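Local coordinates for protein transcriptional regulator (Vibrio vulnificus, PDB 4IVN) that represses transcription of the nan operon for sialic acid catabolism, probably by binding DNA at its promoter, and binds the sugar phosphate ManNAc-6P, at residues S19-V24 and T48-A53; Q99-S104 and G235-K240; A146-R151 and L246-V251; L164-A169 and I191-L196; P203-T208 and S219-V224. All blocks are in the same frame, centred on the assembly; numbering follows the deposited sequence.

Contact 1 (S19-V24 and T48-A53); sequences SKKLRV and TQTSEA
Lys21 and Val24, one turn apart on helix 20-36, reach across to the turn that links helix 41-48 to helix 52-61. The polar part runs through Lys21. Its long chain, extended at first and bent near the tip, slides past Thr50 in the opposite direction and brings NZ to 3.7 Å from Thr50 CA. A water takes a hydrogen bond from Lys21 NZ at 3.0 Å and donates one to Gln49 O at 2.7 Å, while Thr54 adds a weak bond to the same ammonium. The apolar part is thinner: Val24 CG1 lies 3.8 Å from the carbonyl oxygen Thr48 O, and its one methyl-methyl approach is to Thr50 CG2, at 4.3 Å. Bonds within each segment shape both sides. Gln49, with positive phi, ends helix 41-48 in a Schellman motif, and Ser51 is the N-cap of the next helix. Between them Thr50 OG1 donates to Thr48 OG1 at 2.9 Å; with chi1 at 68° this hydroxyl lies between the backbone N and the carbonyl carbon. Thr48 OG1 is bonded in turn to Leu44 O, so the threonine hydroxyls hold the turn's shape. On the other segment Ser19 OG caps Leu22 N weakly. A flexible lysine suits this solvent-lined edge. Helix 20-36 meets the turn of the helix-turn-helix unit through a water-bridged amine and a loose methyl contact, which implies a slight grip here.

Contact 2 (Q99-S104 and G235-K240); sequences QSAVDS and GAFASK
Ala101 CB sits 3.5 Å from Phe237 CE2, approaching the ring obliquely. In Phe237 CG is anti to the backbone N (chi1 176°), and the ring atoms CE2 and CD2 reach Ala101 CB; the ring also packs on Tyr144 of the second subunit. Beside it Ala238 is the residue most covered by the other helix. Its methyl lies 4.0 Å from Ser100 CB, and the backbones come so near, 4.5 Å between Ala101 CA and Ala238 CA, that only small side chains fit between them. Ser104 meets this residue with both its side-chain atoms: CB is 3.2 Å from Ala238 O, and OG is 3.4 Å from Ala238 CB. In Ser104 OG is anti to the carbonyl carbon (chi1 -73°), which puts it beside its own backbone N, and its firm polar partner is Arg227 NH1. Small Ala101, Ala238 and Ser104 thus allow the close approach of the two backbones, beside Tyr144 and Leu105 of the second subunit. The arrangement is a helix-helix contact at the dimer interface, joining helix 93-111 to the first turn of helix 237-257.

Contact 3 (A146-R151 and L246-V251); sequences AYRLIR and LVDVLV
The guanidinium of Arg148 has Val251 over one face and Asp248 at its edge. Val251 CB lies 3.6 Å from Arg148 NH2, so a branched apolar side chain covers the flat cation, while Asp248 OD1 accepts from Arg148 NH1 near the guanidinium plane at 2.6 Å (N-H...O 158°). This salt bridge uses the anti side of OD1, and the carboxylate plane is turned 60° from the guanidinium; a second, weak bond runs from NH2 to the same oxygen. Asn252 and Tyr144 accept from NH2 and NH1 respectively, so the buried charge is well supplied with partners. The second pair of flat groups lies within helix 137-151: Arg151 CG stands 3.5 Å above one face of the Tyr147 ring, offset toward the rim, and Arg151 NH1 donates to Tyr147 OH at 3.0 Å. Tyr147 OH also bonds O3 of the bound sugar phosphate; both residues belong to its pocket, and Arg151 probably helps to orient Tyr147 OH. Aliphatic contacts line the stem of Arg148, with Val251 CG2 3.8 Å from Arg148 CB and Val247 CG1 4.2 Å from Arg148 CG. Arginine suits this place because its stem packs on valines while its head meets the carboxylate. The two helix segments run nearly parallel, 16° apart, with their axes 10.3 Å from each other. Toward the sheet, Leu149 touches Ala156 of strand 156-159, and both Leu149 and Leu250 lean on helix 114-126; Asp248 packs against Phe237 of the second subunit.

Contact 4 (L164-A169 and I191-L196); sequences LAAMSA and IHAAGL
Ala166 and Ala193 are the nearest pair across the contact, 4.3 Å between Ala166 CA and Ala193 CA, and the shortest polar bonds are backbone ones inside each helix: Ser168 N to Leu164 O and Gly195 N to Ile191 O, both 2.8 Å. With the peptide groups paired in this way along each helix, the contact is made by methyls, some of which rest on the backbone of the other helix. Ala193 CB is directed at the other helix and reaches 3.7 Å from Ala166 N, fitting against the backbone itself; it also lies 4.0 Å from Ala165 CB. Leu196, one turn further on, supplies the largest apolar group here. Its CG is anti to the carbonyl carbon (chi1 -71°) and its CD1 is extended beyond (chi2 161°), lying 3.7 Å from Ala166 CB and close to Ala166 O as well, while its CB stands 3.9 Å from Ala169 CB. Ala169 CB in turn approaches Ala193 O at 3.4 Å. At the exposed margin the ring of His192 adds a slight, oblique contact of CD2 with Ala166 CB, where a polar ring can stay in touch with solvent. Alanine suits these positions because its single methyl lets the nearly parallel segments, 9° apart, come within 8.1 Å axis to axis. Both helices lie on one face of the parallel sheet: Ala165 and Ala193 rest on Ile133 of strand 129-133, and Ala169 packs on Trp178 of strand 176-181.

Contact 5 (P203-T208 and S219-V224); sequences PVVSLT and STEMLV
Strands 204-208 and 221-224 are neighbours in the parallel sheet of the SIS domain, with Val205 paired to Glu221, Ser206 to Met222, Leu207 to Leu223 and Thr208 to Val224. Backbone bonds alternate up the ladder: Ser206 N to Glu221 O at 3.0 Å, Leu223 N to Ser206 O at 2.9 Å, and Thr208 N to Leu223 O at 3.2 Å. At the opening of the pair Thr220 bonds both backbone polar atoms of Val204, its N giving a short, bent bond of 2.6 Å to Val204 O (N-H...O 142°) and its OG1 accepting from Val204 N at 3.0 Å, so a side chain stands in where a strand carbonyl would be expected. Val204 O also takes a weak bond from Glu221 N. Ser206 lies with OG anti to the carbonyl carbon (chi1 -75°) and donates to Ser219 OG at 2.6 Å; Ser219 OG is bonded onward to Leu215 O, which ties the connecting loop to the sheet. On this face, shared with Val224, the bent chain of Met222 curls over, CE 3.7 Å from Ser206 CB, and crosses Thr208 at about a right angle. On the other face Leu207 and Leu223 lie side by side pointing the same way, Leu207 CD2 3.8 Å from Leu223 CB. Apolar chains suit this buried face; Glu221 joins them with its carboxylate salt-bridged to Arg119. Strand 221-224 is outermost within this chain, strand 176-181 bonds the far side of 204-208, and Ile120 of helix 114-126 covers Val205 and Leu223, while Val204 packs on helix 188-199.

Overall arrangement
Along the chain contact 1 comes first and stands apart, within the helix-turn-helix domain, its centre about 28 to 41 Å from those of the other four. Contacts 2 and 3 have centres about 19 Å apart, and their segments alternate in sequence. They share helix 237-257, and both also touch the second subunit, so this helix ties the fold to the dimer. Contacts 4 and 5 are nested inside the loops that contacts 2 and 3 close. Contact 5, part of the sheet, lies centrally: its centre is about 15 Å from those of contacts 3 and 4, and it touches both, through Leu246 and Ala194. The helical contacts 3 and 4 thus pack around the parallel sheet, apart from the DNA-binding domain.

Contact 1 (S19-V24 and T48-A53)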
# COMPACT_ATOMS: atom_id res chain seq x y z
N SER A 19 17.87 24.45 -33.91
CA SER A 19 18.39 25.71 -33.33
C SER A 19 19.31 25.50 -32.13
O SER A 19 19.31 24.43 -31.53
CB SER A 19 17.22 26.59 -32.88
OG SER A 19 16.62 26.06 -31.68
N LYS A 20 20.09 26.53 -31.76
CA LYS A 20 20.97 26.47 -30.59
C LYS A 20 20.20 26.07 -29.32
O LYS A 20 20.68 25.23 -28.54
CB LYS A 20 21.74 27.79 -30.33
CG LYS A 20 22.69 27.66 -29.13
CD LYS A 20 23.92 28.55 -29.16
CE LYS A 20 23.88 29.54 -28.01
NZ LYS A 20 25.17 30.27 -27.87
N LYS A 21 19.05 26.69 -29.10
CA LYS A 21 18.34 26.47 -27.86
C LYS A 21 17.93 24.97 -27.78
O LYS A 21 18.18 24.28 -26.76
CB LYS A 21 17.14 27.42 -27.76
CG LYS A 21 16.71 27.74 -26.32
CD LYS A 21 16.06 29.14 -26.21
CE LYS A 21 14.92 29.23 -25.17
NZ LYS A 21 15.09 28.73 -23.76
N LEU A 22 17.33 24.48 -28.86
CA LEU A 22 16.96 23.05 -28.98
C LEU A 22 18.21 22.11 -28.85
O LEU A 22 18.11 21.05 -28.26
CB LEU A 22 16.16 22.79 -30.27
CG LEU A 22 14.62 22.79 -30.35
CD1 LEU A 22 13.87 23.36 -29.16
CD2 LEU A 22 14.17 23.54 -31.59
N ARG A 23 19.36 22.55 -29.38
CA ARG A 23 20.63 21.79 -29.36
C ARG A 23 21.11 21.57 -27.95
O ARG A 23 21.66 20.51 -27.64
CB ARG A 23 21.78 22.48 -30.13
CG ARG A 23 21.77 22.29 -31.64
CD ARG A 23 23.08 22.72 -32.32
NE ARG A 23 23.35 21.85 -33.48
CZ ARG A 23 24.14 20.77 -33.48
NH1 ARG A 23 24.82 20.41 -32.40
NH2 ARG A 23 24.27 20.05 -34.59
N VAL A 24 20.89 22.58 -27.10
CA VAL A 24 21.28 22.46 -25.70
C VAL A 24 20.49 21.31 -25.08
O VAL A 24 21.04 20.46 -24.37
CB VAL A 24 20.98 23.78 -24.96
CG1 VAL A 24 20.97 23.56 -23.46
CG2 VAL A 24 22.05 24.84 -25.35
N THR A 48 18.45 22.09 -17.98
CA THR A 48 19.00 22.63 -19.20
C THR A 48 18.94 24.16 -19.23
O THR A 48 19.44 24.78 -20.19
CB THR A 48 18.24 22.11 -20.43
OG1 THR A 48 16.86 22.45 -20.27
CG2 THR A 48 18.49 20.58 -20.65
N GLN A 49 18.32 24.76 -18.21
CA GLN A 49 18.02 26.20 -18.18
C GLN A 49 17.28 26.68 -19.45
O GLN A 49 17.68 27.67 -20.09
CB GLN A 49 19.31 27.02 -18.03
CG GLN A 49 19.97 27.03 -16.65
CD GLN A 49 21.42 27.50 -16.76
OE1 GLN A 49 22.29 26.76 -17.22
NE2 GLN A 49 21.67 28.76 -16.39
N THR A 50 16.21 25.99 -19.84
CA THR A 50 15.40 26.36 -20.99
C THR A 50 13.96 26.34 -20.48
O THR A 50 13.70 25.82 -19.40
CB THR A 50 15.66 25.41 -22.22
OG1 THR A 50 15.17 24.07 -21.96
CG2 THR A 50 17.14 25.28 -22.53
N SER A 51 13.01 26.84 -21.23
CA SER A 51 11.62 26.73 -20.80
C SER A 51 11.08 25.29 -21.02
O SER A 51 11.67 24.48 -21.73
CB SER A 51 10.80 27.69 -21.58
OG SER A 51 10.97 27.32 -22.92
N GLU A 52 9.93 24.99 -20.44
CA GLU A 52 9.27 23.76 -20.78
C GLU A 52 8.78 23.82 -22.22
O GLU A 52 8.67 22.80 -22.88
CB GLU A 52 8.09 23.51 -19.86
CG GLU A 52 8.49 23.48 -18.41
CD GLU A 52 7.33 23.06 -17.50
OE1 GLU A 52 6.25 22.69 -18.02
OE2 GLU A 52 7.53 23.09 -16.26
N ALA A 53 8.49 25.01 -22.71
CA ALA A 53 8.10 25.12 -24.15
C ALA A 53 9.20 24.64 -25.12
O ALA A 53 8.94 24.09 -26.21
CB ALA A 53 7.73 26.56 -24.49
O HOH W 1 17.59 29.28 -22.26

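Contact 2 (Q99-S104 and G235-K240)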
# COMPACT_ATOMS: atom_id res chain seq x y z
N GLN A 99 15.64 -6.09 -0.28
CA GLN A 99 16.74 -5.11 -0.17
C GLN A 99 16.44 -3.77 -0.84
O GLN A 99 16.74 -2.72 -0.23
CB GLN A 99 18.10 -5.67 -0.57
CG GLN A 99 19.30 -4.75 -0.22
CD GLN A 99 19.55 -4.66 1.29
OE1 GLN A 99 19.73 -5.67 1.97
NE2 GLN A 99 19.58 -3.43 1.82
N SER A 100 15.83 -3.76 -2.04
CA SER A 100 15.52 -2.51 -2.68
C SER A 100 14.63 -1.68 -1.76
O SER A 100 14.80 -0.46 -1.68
CB SER A 100 14.74 -2.71 -3.97
OG SER A 100 15.58 -3.30 -4.90
N ALA A 101 13.59 -2.32 -1.23
CA ALA A 101 12.61 -1.63 -0.41
C ALA A 101 13.29 -1.11 0.85
O ALA A 101 13.01 0.02 1.27
CB ALA A 101 11.42 -2.56 -0.10
N VAL A 102 14.23 -1.88 1.42
CA VAL A 102 15.03 -1.37 2.56
C VAL A 102 15.76 -0.11 2.22
O VAL A 102 15.68 0.87 2.99
CB VAL A 102 16.01 -2.41 3.14
CG1 VAL A 102 16.97 -1.76 4.14
CG2 VAL A 102 15.18 -3.48 3.85
N ASP A 103 16.44 -0.11 1.06
CA ASP A 103 17.33 1.02 0.66
C ASP A 103 16.40 2.22 0.45
O ASP A 103 16.69 3.30 0.87
CB ASP A 103 18.04 0.76 -0.69
CG ASP A 103 19.03 -0.39 -0.64
OD1 ASP A 103 19.45 -0.75 0.45
OD2 ASP A 103 19.32 -0.97 -1.70
N SER A 104 15.27 1.99 -0.22
CA SER A 104 14.31 3.07 -0.38
C SER A 104 13.76 3.72 0.88
O SER A 104 13.52 4.94 0.90
CB SER A 104 13.17 2.61 -1.26
OG SER A 104 13.73 2.57 -2.54
N GLY A 235 4.74 2.27 -10.24
CA GLY A 235 4.24 1.26 -9.30
C GLY A 235 5.25 0.40 -8.57
O GLY A 235 4.81 -0.35 -7.70
N ALA A 236 6.57 0.52 -8.89
CA ALA A 236 7.61 -0.27 -8.29
C ALA A 236 7.49 -0.20 -6.77
O ALA A 236 7.25 0.88 -6.17
CB ALA A 236 9.05 0.24 -8.69
N PHE A 237 7.72 -1.32 -6.12
CA PHE A 237 7.49 -1.32 -4.68
C PHE A 237 8.53 -0.40 -3.98
O PHE A 237 8.23 0.25 -3.02
CB PHE A 237 7.54 -2.77 -4.19
CG PHE A 237 7.42 -2.94 -2.71
CD1 PHE A 237 6.38 -2.36 -1.97
CD2 PHE A 237 8.41 -3.69 -2.01
CE1 PHE A 237 6.26 -2.58 -0.59
CE2 PHE A 237 8.26 -3.90 -0.64
CZ PHE A 237 7.23 -3.35 0.06
N ALA A 238 9.72 -0.30 -4.52
CA ALA A 238 10.68 0.56 -3.90
C ALA A 238 10.24 2.08 -3.97
O ALA A 238 10.54 2.85 -3.05
CB ALA A 238 12.10 0.31 -4.46
N SER A 239 9.47 2.46 -4.99
CA SER A 239 8.92 3.82 -5.04
C SER A 239 7.70 4.00 -4.11
O SER A 239 7.59 5.02 -3.40
CB SER A 239 8.50 4.17 -6.45
OG SER A 239 9.68 4.18 -7.22
N LYS A 240 6.84 3.00 -4.05
CA LYS A 240 5.66 3.11 -3.23
C LYS A 240 5.98 2.97 -1.74
O LYS A 240 5.30 3.54 -0.90
CB LYS A 240 4.64 2.02 -3.62
CG LYS A 240 4.11 2.09 -5.08
CD LYS A 240 3.41 3.44 -5.45
CE LYS A 240 4.30 4.36 -6.27
NZ LYS A 240 3.51 5.57 -6.81

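Contact 3 (A146-R151 and L246-V251)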
# COMPACT_ATOMS: atom_id res chain seq x y z
N ALA A 146 -6.09 7.80 3.64
CA ALA A 146 -7.40 8.01 4.09
C ALA A 146 -7.70 7.00 5.22
O ALA A 146 -8.40 7.32 6.16
CB ALA A 146 -8.38 7.78 2.94
N TYR A 147 -7.31 5.75 5.06
CA TYR A 147 -7.43 4.79 6.15
C TYR A 147 -6.78 5.25 7.42
O TYR A 147 -7.44 5.21 8.47
CB TYR A 147 -6.88 3.36 5.73
CG TYR A 147 -6.70 2.45 6.94
CD1 TYR A 147 -7.75 1.67 7.42
CD2 TYR A 147 -5.46 2.45 7.64
CE1 TYR A 147 -7.61 0.83 8.56
CE2 TYR A 147 -5.32 1.62 8.78
CZ TYR A 147 -6.38 0.82 9.20
OH TYR A 147 -6.26 0.07 10.30
N ARG A 148 -5.51 5.69 7.38
CA ARG A 148 -4.84 6.04 8.59
C ARG A 148 -5.53 7.33 9.24
O ARG A 148 -5.61 7.46 10.49
CB ARG A 148 -3.33 6.35 8.32
CG ARG A 148 -2.49 5.09 8.00
CD ARG A 148 -2.49 4.13 9.21
NE ARG A 148 -1.79 4.75 10.33
CZ ARG A 148 -0.47 4.94 10.46
NH1 ARG A 148 0.40 4.47 9.56
NH2 ARG A 148 -0.03 5.61 11.52
N LEU A 149 -5.99 8.23 8.39
CA LEU A 149 -6.84 9.41 8.85
C LEU A 149 -8.12 9.00 9.55
O LEU A 149 -8.44 9.59 10.58
CB LEU A 149 -7.17 10.42 7.73
CG LEU A 149 -5.80 11.04 7.25
CD1 LEU A 149 -5.87 11.86 5.96
CD2 LEU A 149 -5.03 11.83 8.31
N ILE A 150 -8.85 8.05 8.97
CA ILE A 150 -10.08 7.59 9.55
C ILE A 150 -9.82 6.90 10.90
O ILE A 150 -10.67 7.08 11.80
CB ILE A 150 -10.83 6.65 8.53
CG1 ILE A 150 -11.44 7.52 7.46
CG2 ILE A 150 -11.93 5.75 9.23
CD1 ILE A 150 -11.86 6.69 6.23
N ARG A 151 -8.65 6.24 11.05
CA ARG A 151 -8.27 5.63 12.35
C ARG A 151 -8.18 6.69 13.46
O ARG A 151 -8.61 6.44 14.61
CB ARG A 151 -6.94 4.87 12.27
CG ARG A 151 -7.01 3.48 11.50
CD ARG A 151 -8.14 2.55 11.90
NE ARG A 151 -8.10 2.21 13.35
CZ ARG A 151 -7.20 1.41 13.94
NH1 ARG A 151 -6.32 0.70 13.23
NH2 ARG A 151 -7.24 1.27 15.26
N LEU A 246 6.17 8.07 4.24
CA LEU A 246 5.65 9.46 4.42
C LEU A 246 4.28 9.50 5.08
O LEU A 246 4.07 10.35 5.99
CB LEU A 246 5.51 10.24 3.09
CG LEU A 246 6.69 10.37 2.13
CD1 LEU A 246 6.22 11.15 0.88
CD2 LEU A 246 7.94 10.95 2.76
N VAL A 247 3.34 8.68 4.59
CA VAL A 247 2.00 8.58 5.23
C VAL A 247 2.14 8.17 6.70
O VAL A 247 1.51 8.77 7.65
CB VAL A 247 1.03 7.60 4.52
CG1 VAL A 247 -0.21 7.39 5.35
CG2 VAL A 247 0.56 8.11 3.13
N ASP A 248 2.98 7.14 6.94
CA ASP A 248 3.10 6.67 8.32
C ASP A 248 3.67 7.71 9.27
O ASP A 248 3.11 7.90 10.37
CB ASP A 248 3.96 5.39 8.36
CG ASP A 248 3.94 4.72 9.69
OD1 ASP A 248 2.85 4.45 10.33
OD2 ASP A 248 5.01 4.35 10.04
N VAL A 249 4.78 8.34 8.85
CA VAL A 249 5.41 9.41 9.61
C VAL A 249 4.47 10.61 9.80
O VAL A 249 4.36 11.15 10.90
CB VAL A 249 6.74 9.83 8.94
CG1 VAL A 249 7.34 10.97 9.71
CG2 VAL A 249 7.73 8.65 8.87
N LEU A 250 3.66 10.92 8.80
CA LEU A 250 2.71 11.98 8.99
C LEU A 250 1.80 11.65 10.15
O LEU A 250 1.62 12.46 11.02
CB LEU A 250 1.91 12.26 7.67
CG LEU A 250 0.79 13.28 7.75
CD1 LEU A 250 1.21 14.67 8.32
CD2 LEU A 250 0.05 13.44 6.40
N VAL A 251 1.15 10.48 10.14
CA VAL A 251 0.11 10.16 11.12
C VAL A 251 0.75 9.86 12.45
O VAL A 251 0.24 10.28 13.47
CB VAL A 251 -0.84 9.02 10.63
CG1 VAL A 251 -1.94 8.70 11.66
CG2 VAL A 251 -1.42 9.52 9.30

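Contact 4 (L164-A169 and I191-L196)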
# COMPACT_ATOMS: atom_id res chain seq x y z
N LEU A 164 -15.05 13.07 -10.14
CA LEU A 164 -15.63 13.39 -8.83
C LEU A 164 -14.64 14.25 -8.03
O LEU A 164 -15.06 15.22 -7.34
CB LEU A 164 -15.97 12.13 -8.05
CG LEU A 164 -17.26 11.40 -8.48
CD1 LEU A 164 -17.53 10.22 -7.52
CD2 LEU A 164 -18.46 12.33 -8.44
N ALA A 165 -13.37 13.87 -8.11
CA ALA A 165 -12.33 14.60 -7.32
C ALA A 165 -12.32 16.08 -7.83
O ALA A 165 -12.26 17.04 -7.02
CB ALA A 165 -10.95 13.98 -7.57
N ALA A 166 -12.35 16.25 -9.16
CA ALA A 166 -12.47 17.67 -9.73
C ALA A 166 -13.71 18.39 -9.19
O ALA A 166 -13.62 19.59 -8.83
CB ALA A 166 -12.46 17.73 -11.24
N MET A 167 -14.89 17.74 -9.23
CA MET A 167 -16.09 18.39 -8.74
C MET A 167 -16.02 18.77 -7.27
O MET A 167 -16.34 19.95 -6.93
CB MET A 167 -17.37 17.57 -9.08
CG MET A 167 -17.46 17.34 -10.61
SD MET A 167 -18.98 16.38 -10.73
CE MET A 167 -19.23 16.52 -12.51
N SER A 168 -15.52 17.87 -6.41
CA SER A 168 -15.34 18.24 -4.96
C SER A 168 -14.35 19.36 -4.74
O SER A 168 -14.61 20.29 -3.98
CB SER A 168 -14.87 17.03 -4.09
OG SER A 168 -16.05 16.39 -3.75
N ALA A 169 -13.22 19.27 -5.41
CA ALA A 169 -12.18 20.32 -5.25
C ALA A 169 -12.73 21.66 -5.70
O ALA A 169 -12.41 22.70 -5.12
CB ALA A 169 -10.91 19.99 -6.07
N ILE A 191 -3.46 16.27 -11.47
CA ILE A 191 -3.02 17.72 -11.43
C ILE A 191 -4.18 18.66 -11.55
O ILE A 191 -4.22 19.68 -10.88
CB ILE A 191 -2.18 18.06 -12.70
CG1 ILE A 191 -0.82 17.41 -12.62
CG2 ILE A 191 -2.02 19.57 -12.94
CD1 ILE A 191 -0.13 17.75 -13.98
N HIS A 192 -5.14 18.31 -12.43
CA HIS A 192 -6.25 19.20 -12.70
C HIS A 192 -7.12 19.34 -11.45
O HIS A 192 -7.50 20.46 -11.04
CB HIS A 192 -7.04 18.68 -13.90
CG HIS A 192 -8.27 19.49 -14.17
ND1 HIS A 192 -8.22 20.80 -14.64
CD2 HIS A 192 -9.63 19.18 -14.00
CE1 HIS A 192 -9.46 21.28 -14.73
NE2 HIS A 192 -10.33 20.28 -14.35
N ALA A 193 -7.43 18.23 -10.81
CA ALA A 193 -8.21 18.28 -9.62
C ALA A 193 -7.39 18.99 -8.51
O ALA A 193 -7.95 19.91 -7.82
CB ALA A 193 -8.68 16.84 -9.19
N ALA A 194 -6.10 18.69 -8.35
CA ALA A 194 -5.37 19.36 -7.26
C ALA A 194 -5.35 20.87 -7.50
O ALA A 194 -5.52 21.70 -6.57
CB ALA A 194 -3.91 18.84 -7.11
N GLY A 195 -5.15 21.23 -8.77
CA GLY A 195 -5.14 22.63 -9.28
C GLY A 195 -6.40 23.40 -8.98
O GLY A 195 -6.37 24.61 -8.65
N LEU A 196 -7.55 22.73 -9.03
CA LEU A 196 -8.80 23.42 -8.66
C LEU A 196 -8.90 23.89 -7.18
O LEU A 196 -9.40 25.03 -6.92
CB LEU A 196 -9.98 22.50 -8.95
CG LEU A 196 -10.18 22.39 -10.52
CD1 LEU A 196 -11.05 21.11 -10.79
CD2 LEU A 196 -10.78 23.69 -11.12

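Contact 5 (P203-T208 and S219-V224)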
# COMPACT_ATOMS: atom_id res chain seq x y z
N PRO A 203 -5.51 24.66 1.08
CA PRO A 203 -4.21 24.02 1.04
C PRO A 203 -4.16 22.65 0.33
O PRO A 203 -5.11 21.81 0.42
CB PRO A 203 -3.81 23.83 2.54
CG PRO A 203 -5.17 23.78 3.23
CD PRO A 203 -6.01 24.79 2.47
N VAL A 204 -3.06 22.43 -0.38
CA VAL A 204 -2.85 21.18 -1.13
C VAL A 204 -1.52 20.67 -0.71
O VAL A 204 -0.56 21.43 -0.86
CB VAL A 204 -2.88 21.42 -2.67
CG1 VAL A 204 -2.52 20.13 -3.47
CG2 VAL A 204 -4.23 21.98 -3.12
N VAL A 205 -1.43 19.43 -0.29
CA VAL A 205 -0.12 18.82 0.11
C VAL A 205 0.16 17.70 -0.93
O VAL A 205 -0.68 16.83 -1.13
CB VAL A 205 -0.20 18.14 1.51
CG1 VAL A 205 1.09 17.38 1.89
CG2 VAL A 205 -0.45 19.24 2.60
N SER A 206 1.32 17.71 -1.56
CA SER A 206 1.62 16.68 -2.55
C SER A 206 2.52 15.64 -1.94
O SER A 206 3.48 15.99 -1.23
CB SER A 206 2.35 17.29 -3.73
OG SER A 206 1.35 17.97 -4.42
N LEU A 207 2.22 14.38 -2.25
CA LEU A 207 3.10 13.29 -1.85
C LEU A 207 3.66 12.64 -3.08
O LEU A 207 2.91 11.96 -3.78
CB LEU A 207 2.33 12.24 -1.10
CG LEU A 207 1.65 12.63 0.21
CD1 LEU A 207 1.17 11.35 0.93
CD2 LEU A 207 2.61 13.40 1.16
N THR A 208 4.96 12.84 -3.40
CA THR A 208 5.48 12.43 -4.74
C THR A 208 6.82 11.78 -4.52
O THR A 208 7.24 11.57 -3.37
CB THR A 208 5.84 13.68 -5.61
OG1 THR A 208 6.97 14.33 -4.97
CG2 THR A 208 4.74 14.62 -5.57
N SER A 219 1.12 23.21 -5.16
CA SER A 219 1.23 22.53 -3.85
C SER A 219 1.56 23.52 -2.77
O SER A 219 2.46 24.37 -2.99
CB SER A 219 2.35 21.48 -3.89
OG SER A 219 2.04 20.46 -4.81
N THR A 220 0.81 23.51 -1.67
CA THR A 220 1.11 24.37 -0.51
C THR A 220 2.35 23.79 0.18
O THR A 220 3.15 24.53 0.70
CB THR A 220 -0.10 24.51 0.45
OG1 THR A 220 -1.28 24.83 -0.31
CG2 THR A 220 0.03 25.63 1.49
N GLU A 221 2.42 22.46 0.29
CA GLU A 221 3.53 21.75 0.87
C GLU A 221 3.84 20.49 0.04
O GLU A 221 2.95 20.01 -0.68
CB GLU A 221 3.16 21.25 2.28
CG GLU A 221 2.55 22.29 3.25
CD GLU A 221 3.53 23.33 3.87
OE1 GLU A 221 4.77 23.22 3.61
OE2 GLU A 221 3.04 24.24 4.67
N MET A 222 5.02 19.89 0.19
CA MET A 222 5.30 18.64 -0.53
C MET A 222 6.09 17.72 0.40
O MET A 222 6.92 18.20 1.14
CB MET A 222 6.27 18.90 -1.70
CG MET A 222 5.63 19.18 -3.05
SD MET A 222 6.52 18.32 -4.40
CE MET A 222 5.28 18.44 -5.69
N LEU A 223 5.86 16.43 0.33
CA LEU A 223 6.77 15.47 1.00
C LEU A 223 7.22 14.61 -0.16
O LEU A 223 6.41 14.31 -1.00
CB LEU A 223 6.06 14.65 2.06
CG LEU A 223 5.69 15.35 3.37
CD1 LEU A 223 5.18 14.36 4.39
CD2 LEU A 223 6.85 16.19 3.92
N VAL A 224 8.51 14.35 -0.24
CA VAL A 224 9.13 13.67 -1.37
C VAL A 224 9.73 12.36 -0.94
O VAL A 224 10.60 12.33 -0.11
CB VAL A 224 10.20 14.60 -2.01
CG1 VAL A 224 11.02 13.86 -3.09
CG2 VAL A 224 9.48 15.85 -2.55